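Local coordinates for protein XRE family transcriptional regulator (Enterobacter cloacae subsp. cloacae, PDB 6B8W) that probably regulates transcription as a DNA-binding factor of the XRE family, here represented by its cupin domain, which binds manganese, at residues A[2-8]-A[19-25]; A[41-47]-A[85-91]; A[49-54]-A[75-81]. One frame throughout, in Å; residues are numbered along the deposited sequence.

Contact 1. Residues A[2-8]-A[19-25]; sequences AMVVKPL and HFSIILA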
# COMPACT_ATOMS: atom_id res chain seq x y z
N ALA A 2 -7.09 -15.27 -14.46
CA ALA A 2 -5.74 -14.72 -14.67
C ALA A 2 -5.39 -13.52 -13.78
O ALA A 2 -4.29 -13.46 -13.22
CB ALA A 2 -5.55 -14.37 -16.14
N MET A 3 -6.31 -12.57 -13.67
CA MET A 3 -6.08 -11.36 -12.88
C MET A 3 -7.36 -10.99 -12.11
O MET A 3 -8.43 -10.86 -12.72
CB MET A 3 -5.67 -10.21 -13.80
CG MET A 3 -5.03 -9.03 -13.08
SD MET A 3 -4.68 -7.67 -14.21
CE MET A 3 -3.42 -6.71 -13.38
N VAL A 4 -7.24 -10.85 -10.79
CA VAL A 4 -8.37 -10.46 -9.94
C VAL A 4 -8.00 -9.14 -9.29
O VAL A 4 -7.00 -9.05 -8.56
CB VAL A 4 -8.68 -11.50 -8.86
CG1 VAL A 4 -9.76 -10.99 -7.90
CG2 VAL A 4 -9.13 -12.81 -9.50
N VAL A 5 -8.81 -8.12 -9.54
CA VAL A 5 -8.59 -6.77 -9.03
C VAL A 5 -9.67 -6.43 -8.01
O VAL A 5 -10.86 -6.66 -8.25
CB VAL A 5 -8.63 -5.73 -10.17
CG1 VAL A 5 -8.19 -4.36 -9.66
CG2 VAL A 5 -7.74 -6.20 -11.31
N LYS A 6 -9.24 -5.84 -6.91
CA LYS A 6 -10.08 -5.44 -5.80
C LYS A 6 -9.65 -4.05 -5.28
O LYS A 6 -8.48 -3.86 -4.95
CB LYS A 6 -9.93 -6.51 -4.70
CG LYS A 6 -10.15 -6.04 -3.28
CD LYS A 6 -9.80 -7.13 -2.27
CE LYS A 6 -9.64 -6.54 -0.87
NZ LYS A 6 -10.77 -5.65 -0.49
N PRO A 7 -10.57 -3.08 -5.22
CA PRO A 7 -10.16 -1.80 -4.64
C PRO A 7 -9.98 -1.94 -3.12
O PRO A 7 -10.83 -2.55 -2.47
CB PRO A 7 -11.34 -0.89 -4.95
CG PRO A 7 -12.52 -1.81 -4.97
CD PRO A 7 -12.01 -3.10 -5.55
N LEU A 8 -8.88 -1.44 -2.56
CA LEU A 8 -8.68 -1.53 -1.11
C LEU A 8 -9.51 -0.50 -0.37
O LEU A 8 -9.91 -0.68 0.76
CB LEU A 8 -7.20 -1.40 -0.73
CG LEU A 8 -6.38 -2.67 -0.91
CD1 LEU A 8 -4.89 -2.37 -0.96
CD2 LEU A 8 -6.68 -3.67 0.20
N HIS A 19 -6.46 2.88 -4.95
CA HIS A 19 -5.56 1.93 -4.32
C HIS A 19 -6.18 0.55 -4.60
O HIS A 19 -7.23 0.21 -4.06
CB HIS A 19 -5.54 2.22 -2.83
CG HIS A 19 -4.47 1.51 -2.08
ND1 HIS A 19 -3.97 1.98 -0.88
CD2 HIS A 19 -3.74 0.41 -2.37
CE1 HIS A 19 -3.02 1.17 -0.46
NE2 HIS A 19 -2.87 0.20 -1.34
N PHE A 20 -5.52 -0.21 -5.46
CA PHE A 20 -6.01 -1.50 -5.87
C PHE A 20 -5.14 -2.61 -5.35
O PHE A 20 -3.93 -2.46 -5.24
CB PHE A 20 -6.00 -1.58 -7.41
CG PHE A 20 -6.84 -0.55 -8.07
CD1 PHE A 20 -8.23 -0.66 -8.05
CD2 PHE A 20 -6.26 0.53 -8.73
CE1 PHE A 20 -9.03 0.30 -8.67
CE2 PHE A 20 -7.05 1.48 -9.36
CZ PHE A 20 -8.44 1.37 -9.32
N SER A 21 -5.78 -3.73 -5.07
CA SER A 21 -5.11 -4.95 -4.67
C SER A 21 -5.33 -5.92 -5.82
O SER A 21 -6.48 -6.24 -6.17
CB SER A 21 -5.72 -5.48 -3.38
OG SER A 21 -5.14 -6.73 -3.08
N ILE A 22 -4.23 -6.43 -6.38
CA ILE A 22 -4.28 -7.27 -7.57
C ILE A 22 -3.57 -8.60 -7.36
O ILE A 22 -2.47 -8.63 -6.82
CB ILE A 22 -3.61 -6.52 -8.74
CG1 ILE A 22 -4.31 -5.17 -8.96
CG2 ILE A 22 -3.58 -7.38 -10.01
CD1 ILE A 22 -3.67 -4.30 -10.02
N ILE A 23 -4.20 -9.68 -7.79
CA ILE A 23 -3.60 -11.01 -7.72
C ILE A 23 -3.48 -11.49 -9.18
O ILE A 23 -4.48 -11.56 -9.90
CB ILE A 23 -4.40 -11.98 -6.88
CG1 ILE A 23 -4.48 -11.46 -5.43
CG2 ILE A 23 -3.73 -13.36 -6.92
CD1 ILE A 23 -5.35 -12.27 -4.50
N LEU A 24 -2.26 -11.81 -9.58
CA LEU A 24 -1.93 -12.24 -10.95
C LEU A 24 -1.48 -13.70 -10.90
O LEU A 24 -0.52 -14.06 -10.19
CB LEU A 24 -0.84 -11.30 -11.49
CG LEU A 24 -0.52 -11.16 -12.97
CD1 LEU A 24 -1.74 -10.76 -13.80
CD2 LEU A 24 0.61 -10.13 -13.15
N ALA A 25 -2.20 -14.55 -11.63
CA ALA A 25 -1.94 -15.99 -11.65
C ALA A 25 -0.65 -16.32 -12.37
O ALA A 25 -0.18 -15.54 -13.19
CB ALA A 25 -3.11 -16.72 -12.32
O HOH W 1 -7.40 -8.96 -5.74
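M3 swings CG away from its own N, beside the carbonyl carbon (chi1 -163°), and stays extended beyond it, laying its methylene and methyl groups across the side chains of I22 and L24 on the neighbouring strand. M3 CE and CG both meet I22 CG2, while M3 CG also rests 3.8 Å from L24 CD1. V5 likewise turns CG1 anti to its N, and that methyl touches both I22 CG1 and F20 CD1, each at 4.0 Å; V5 and I22 run side by side and point the same way. P7 continues this apolar face beside F20. The two strands, 3-7 and 17-24, form an antiparallel beta hairpin at the border of the larger sheet of the cupin domain, with 3-7 as an outermost strand of this chain. V4 with I23 and K6 with S21 are its hydrogen-bonded pairs: V4 N reaches I23 O at 3.0 Å and is answered by I23 N to V4 O, whereas S21 N gives the shorter bond, 2.7 Å to K6 O. Between these pairs a water donates to both V4 O and S21 O. A25 N closes one end on A2 O in an almost straight bond (178°), and L8 N closes the other on H19 O. Here L8 crosses the H19 imidazole at an angle, with CB above one face toward the rim and CD1 3.3 Å from H19 NE2. L8 CG packs on S21 CB, and the hydroxyl of S21 is hydrogen-bonded to H86 of strand 85-92.

Contact 2. Residues A[41-47]-A[85-91]; sequences EHVVVIS and VHFHSLI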
# COMPACT_ATOMS: atom_id res chain seq x y z
N GLU A 41 1.73 6.19 -10.97
CA GLU A 41 1.42 4.88 -10.45
C GLU A 41 2.57 4.35 -9.56
O GLU A 41 3.76 4.58 -9.85
CB GLU A 41 1.09 3.88 -11.56
CG GLU A 41 0.82 2.47 -11.04
CD GLU A 41 0.22 1.48 -12.03
OE1 GLU A 41 -0.10 1.85 -13.19
OE2 GLU A 41 0.06 0.29 -11.63
N HIS A 42 2.20 3.70 -8.46
CA HIS A 42 3.16 3.01 -7.59
C HIS A 42 2.72 1.55 -7.58
O HIS A 42 1.54 1.26 -7.45
CB HIS A 42 3.13 3.48 -6.12
CG HIS A 42 3.66 4.86 -5.88
ND1 HIS A 42 2.93 6.00 -6.13
CD2 HIS A 42 4.83 5.28 -5.33
CE1 HIS A 42 3.63 7.06 -5.77
NE2 HIS A 42 4.79 6.65 -5.28
N VAL A 43 3.67 0.65 -7.73
CA VAL A 43 3.42 -0.78 -7.59
C VAL A 43 4.29 -1.22 -6.42
O VAL A 43 5.48 -0.85 -6.35
CB VAL A 43 3.80 -1.56 -8.85
CG1 VAL A 43 3.87 -3.06 -8.58
CG2 VAL A 43 2.79 -1.28 -9.95
N VAL A 44 3.68 -1.96 -5.49
CA VAL A 44 4.38 -2.54 -4.35
C VAL A 44 3.98 -4.01 -4.29
O VAL A 44 2.78 -4.32 -4.32
CB VAL A 44 3.99 -1.87 -3.01
CG1 VAL A 44 4.67 -2.58 -1.84
CG2 VAL A 44 4.34 -0.40 -3.03
N VAL A 45 4.95 -4.90 -4.26
CA VAL A 45 4.66 -6.34 -4.17
C VAL A 45 4.37 -6.70 -2.72
O VAL A 45 5.09 -6.30 -1.82
CB VAL A 45 5.82 -7.18 -4.73
CG1 VAL A 45 5.59 -8.68 -4.56
CG2 VAL A 45 6.01 -6.87 -6.22
N ILE A 46 3.31 -7.47 -2.51
CA ILE A 46 2.90 -7.90 -1.18
C ILE A 46 3.40 -9.31 -0.94
O ILE A 46 4.07 -9.56 0.05
CB ILE A 46 1.36 -7.83 -1.02
CG1 ILE A 46 0.85 -6.42 -1.38
CG2 ILE A 46 0.95 -8.23 0.38
CD1 ILE A 46 1.55 -5.27 -0.70
N SER A 47 3.07 -10.23 -1.86
CA SER A 47 3.54 -11.62 -1.76
C SER A 47 3.82 -12.17 -3.16
O SER A 47 3.17 -11.79 -4.12
CB SER A 47 2.54 -12.50 -1.02
OG SER A 47 1.31 -12.59 -1.70
N VAL A 85 0.93 -13.94 -7.61
CA VAL A 85 1.64 -12.77 -7.06
C VAL A 85 0.58 -11.75 -6.69
O VAL A 85 -0.32 -11.47 -7.47
CB VAL A 85 2.69 -12.17 -8.00
CG1 VAL A 85 2.08 -11.73 -9.33
CG2 VAL A 85 3.40 -10.99 -7.34
N HIS A 86 0.68 -11.25 -5.45
CA HIS A 86 -0.23 -10.26 -4.92
C HIS A 86 0.51 -8.93 -4.84
O HIS A 86 1.57 -8.85 -4.23
CB HIS A 86 -0.70 -10.69 -3.53
CG HIS A 86 -1.63 -9.73 -2.86
ND1 HIS A 86 -1.79 -9.69 -1.49
CD2 HIS A 86 -2.41 -8.74 -3.35
CE1 HIS A 86 -2.66 -8.75 -1.17
NE2 HIS A 86 -3.03 -8.14 -2.28
N PHE A 87 -0.01 -7.89 -5.49
CA PHE A 87 0.62 -6.59 -5.41
C PHE A 87 -0.42 -5.51 -5.29
O PHE A 87 -1.60 -5.76 -5.46
CB PHE A 87 1.56 -6.34 -6.60
CG PHE A 87 0.88 -6.31 -7.94
CD1 PHE A 87 0.64 -7.49 -8.64
CD2 PHE A 87 0.53 -5.11 -8.53
CE1 PHE A 87 0.03 -7.47 -9.88
CE2 PHE A 87 -0.07 -5.07 -9.78
CZ PHE A 87 -0.32 -6.25 -10.47
N HIS A 88 0.01 -4.33 -4.88
CA HIS A 88 -0.88 -3.18 -4.84
C HIS A 88 -0.47 -2.22 -5.93
O HIS A 88 0.72 -2.07 -6.22
CB HIS A 88 -0.85 -2.38 -3.54
CG HIS A 88 -1.34 -3.12 -2.34
ND1 HIS A 88 -1.18 -2.61 -1.06
CD2 HIS A 88 -1.93 -4.32 -2.20
CE1 HIS A 88 -1.69 -3.47 -0.19
NE2 HIS A 88 -2.13 -4.52 -0.85
N SER A 89 -1.47 -1.57 -6.50
CA SER A 89 -1.27 -0.56 -7.51
C SER A 89 -1.94 0.70 -6.99
O SER A 89 -3.14 0.71 -6.77
CB SER A 89 -1.89 -1.00 -8.84
OG SER A 89 -1.94 0.09 -9.76
N LEU A 90 -1.14 1.73 -6.75
CA LEU A 90 -1.65 3.00 -6.27
C LEU A 90 -1.62 3.97 -7.43
O LEU A 90 -0.63 4.04 -8.15
CB LEU A 90 -0.78 3.55 -5.15
CG LEU A 90 -0.80 2.83 -3.80
CD1 LEU A 90 -0.24 1.42 -3.88
CD2 LEU A 90 0.04 3.66 -2.85
N ILE A 91 -2.70 4.72 -7.59
CA ILE A 91 -2.80 5.68 -8.68
C ILE A 91 -3.14 7.06 -8.14
O ILE A 91 -4.12 7.21 -7.45
CB ILE A 91 -3.92 5.28 -9.67
CG1 ILE A 91 -3.69 3.87 -10.25
CG2 ILE A 91 -4.03 6.32 -10.77
CD1 ILE A 91 -2.51 3.74 -11.20
O HOH W 2 0.53 6.68 -7.29
O HOH W 3 -0.70 -11.52 0.24
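I46 can be followed outward across two histidines of the opposite strand. Its CB lies over one face of the H86 imidazole, offset toward the rim and 4.0 Å from the ring centroid. The branch then divides: I46 CG2 stays with H86, 3.6 Å from H86 ND1, while CG1, anti to the carbonyl carbon (chi1 -54°), heads for H88 and touches both H88 NE2 and H88 CD2. At the tip, I46 CD1 sits squarely over the centre of the H88 ring, 3.7 Å from the centroid and only 6° off the normal, a clear CH-pi contact. I46 also packs on I46 of the second subunit.

What places I46 here is a classic beta bulge in the antiparallel pairing of strands 40-47 and 85-92, two inner strands of the larger sheet of the cupin fold. I46 and S47 both face H86, so that H86 O accepts two backbone bonds, from I46 N at 2.8 Å and from S47 N at 3.1 Å; H86 N returns one to S47 O. A water joins S47 OG to H86 ND1, and H86 NE2 is bonded to S21.

The other face of the sheet looks into the barrel. There V43 CG1 packs obliquely on the F87 ring at CD2, and E41, a manganese ligand of this protein although no metal is modelled here, carries its carboxylate out on an extended chain. I91 CD1 sits against E41 CB and CG, 3.6 Å from E41 CG. S89 OG donates to E41 OE2 at 2.7 Å, arriving from above the carboxylate plane, 61° out of it; the same oxygen is hydrogen-bonded to Y77, and E41 OE1 is weakly bonded to H75.

Contact 3. Residues A[49-54]-A[75-81]; sequences ELEMKI and HAYRNSS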
# COMPACT_ATOMS: atom_id res chain seq x y z
N GLU A 49 6.35 -12.89 -6.55
CA GLU A 49 7.34 -12.20 -7.36
C GLU A 49 6.64 -11.63 -8.58
O GLU A 49 5.91 -12.34 -9.24
CB GLU A 49 8.38 -13.17 -7.88
CG GLU A 49 9.12 -13.91 -6.81
CD GLU A 49 10.17 -14.83 -7.38
OE1 GLU A 49 10.36 -14.87 -8.62
OE2 GLU A 49 10.83 -15.48 -6.55
N LEU A 50 6.85 -10.36 -8.84
CA LEU A 50 6.23 -9.69 -9.96
C LEU A 50 7.26 -9.19 -10.98
O LEU A 50 8.31 -8.65 -10.61
CB LEU A 50 5.45 -8.48 -9.45
CG LEU A 50 4.74 -7.61 -10.50
CD1 LEU A 50 3.61 -8.39 -11.13
CD2 LEU A 50 4.20 -6.33 -9.87
N GLU A 51 6.94 -9.33 -12.25
CA GLU A 51 7.74 -8.72 -13.29
C GLU A 51 6.98 -7.49 -13.80
O GLU A 51 5.78 -7.57 -14.07
CB GLU A 51 7.99 -9.71 -14.42
CG GLU A 51 8.92 -10.84 -14.05
CD GLU A 51 9.03 -11.91 -15.13
OE1 GLU A 51 8.02 -12.20 -15.82
OE2 GLU A 51 10.13 -12.51 -15.26
N MET A 52 7.66 -6.35 -13.86
CA MET A 52 7.09 -5.10 -14.37
C MET A 52 7.87 -4.65 -15.59
O MET A 52 9.11 -4.61 -15.55
CB MET A 52 7.19 -3.95 -13.35
CG MET A 52 6.21 -3.99 -12.20
SD MET A 52 4.48 -3.94 -12.68
CE MET A 52 4.38 -2.36 -13.50
N LYS A 53 7.15 -4.28 -16.64
CA LYS A 53 7.76 -3.75 -17.84
C LYS A 53 7.46 -2.25 -17.79
O LYS A 53 6.30 -1.85 -17.87
CB LYS A 53 7.17 -4.37 -19.10
CG LYS A 53 7.96 -4.00 -20.33
CD LYS A 53 7.36 -4.61 -21.59
CE LYS A 53 8.28 -4.36 -22.78
NZ LYS A 53 7.71 -5.00 -23.99
N ILE A 54 8.50 -1.45 -17.68
CA ILE A 54 8.40 0.01 -17.55
C ILE A 54 9.48 0.58 -18.46
O ILE A 54 10.62 0.10 -18.45
CB ILE A 54 8.65 0.42 -16.08
CG1 ILE A 54 7.52 -0.08 -15.18
CG2 ILE A 54 8.80 1.93 -15.95
CD1 ILE A 54 7.86 -0.11 -13.72
N HIS A 75 2.87 0.08 -19.98
CA HIS A 75 3.59 -0.77 -19.04
C HIS A 75 2.84 -2.07 -18.92
O HIS A 75 1.70 -2.16 -19.40
CB HIS A 75 3.79 -0.09 -17.68
CG HIS A 75 2.54 0.38 -17.01
ND1 HIS A 75 1.90 1.56 -17.35
CD2 HIS A 75 1.86 -0.12 -15.94
CE1 HIS A 75 0.86 1.74 -16.55
NE2 HIS A 75 0.81 0.74 -15.70
N ALA A 76 3.48 -3.06 -18.31
CA ALA A 76 2.91 -4.37 -18.23
C ALA A 76 3.27 -5.05 -16.94
O ALA A 76 4.25 -4.71 -16.29
CB ALA A 76 3.36 -5.20 -19.42
N TYR A 77 2.45 -6.02 -16.57
CA TYR A 77 2.61 -6.76 -15.35
C TYR A 77 2.64 -8.22 -15.75
O TYR A 77 1.78 -8.66 -16.48
CB TYR A 77 1.40 -6.52 -14.42
CG TYR A 77 0.97 -5.06 -14.25
CD1 TYR A 77 0.16 -4.44 -15.18
CD2 TYR A 77 1.31 -4.34 -13.11
CE1 TYR A 77 -0.26 -3.13 -15.03
CE2 TYR A 77 0.88 -3.03 -12.94
CZ TYR A 77 0.10 -2.42 -13.90
OH TYR A 77 -0.35 -1.11 -13.76
N ARG A 78 3.59 -8.98 -15.22
CA ARG A 78 3.71 -10.37 -15.59
C ARG A 78 4.13 -11.22 -14.41
O ARG A 78 4.94 -10.80 -13.59
CB ARG A 78 4.70 -10.51 -16.75
CG ARG A 78 4.78 -11.90 -17.37
CD ARG A 78 5.67 -11.92 -18.62
NE ARG A 78 7.06 -11.60 -18.31
CZ ARG A 78 8.03 -11.46 -19.21
NH1 ARG A 78 7.80 -11.60 -20.52
NH2 ARG A 78 9.27 -11.21 -18.80
N ASN A 79 3.56 -12.43 -14.34
CA ASN A 79 3.91 -13.40 -13.31
C ASN A 79 4.59 -14.57 -13.99
O ASN A 79 3.93 -15.35 -14.68
CB ASN A 79 2.67 -13.90 -12.58
CG ASN A 79 3.02 -14.79 -11.40
OD1 ASN A 79 4.18 -15.15 -11.20
ND2 ASN A 79 2.01 -15.17 -10.60
N SER A 80 5.91 -14.67 -13.82
CA SER A 80 6.69 -15.79 -14.37
C SER A 80 7.08 -16.82 -13.30
O SER A 80 7.88 -17.72 -13.58
CB SER A 80 7.91 -15.30 -15.11
OG SER A 80 7.53 -14.66 -16.29
N SER A 81 6.53 -16.69 -12.08
CA SER A 81 6.78 -17.65 -11.02
C SER A 81 5.70 -18.74 -11.10
O SER A 81 4.79 -18.67 -11.93
CB SER A 81 6.70 -16.98 -9.63
OG SER A 81 5.34 -16.69 -9.30
O HOH W 4 7.17 -13.13 -11.70
O HOH W 5 4.55 -15.26 -7.20
O HOH W 6 11.37 -10.60 -16.68
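H75 sets CB against K53 O, 3.1 Å away, and turns its ring edge to Y77: H75 NE2 makes a weak bond to Y77 OH, while H75 ND1 is hydrogen-bonded to K73 O and Y77 OH to E41. On this inner face H75 and Y77, manganese ligands of the protein, converge with E41. A76 pairs with K53 through both backbone bonds, and their CB atoms touch on the outer face. Y77 meets M52, whose chain, bent at chi2 and chi3 (both near -60°), lies alongside the ring; M52 SD is 3.2 Å from Y77 CD2, an oblique Met-aromatic contact. R78 exchanges backbone bonds with E51 and forms a salt bridge, R78 NE to E51 OE1 at 2.7 Å, with guanidinium and carboxylate planes 48° apart; it also makes a cation-pi contact with W58. N79 OD1 accepts from S81 N, forming an Asx turn, and from S81 OG. S80 OG donates to E51 OE1 at 2.6 Å. S81 OG takes a water shared with E49 N. Held from opposite faces by R78 NE and S80 OG, E51 OE1 probably keeps its negative charge and ties the turn after the strand to strand 50-54 of the smaller cupin sheet.

Overall arrangement
The contacts follow the two-sheet architecture of the cupin barrel. Contacts 1 and 2 belong to the larger antiparallel sheet, where strands 17-24 and 85-92 are neighbours; their centres lie about 9 Å apart. Contact 3 lies in the smaller sheet, its centre about 11 Å from that of contact 2 and about 14 Å from that of contact 1. Along the chain, contact 1 closes first, and contact 3 is nested within the loop closed by contact 2. The inner faces of the two sheets meet at the manganese site, to which contact 2 gives one ligand and contact 3 two. Contacts 1 and 2 also reach the second subunit, whereas contact 3 does not.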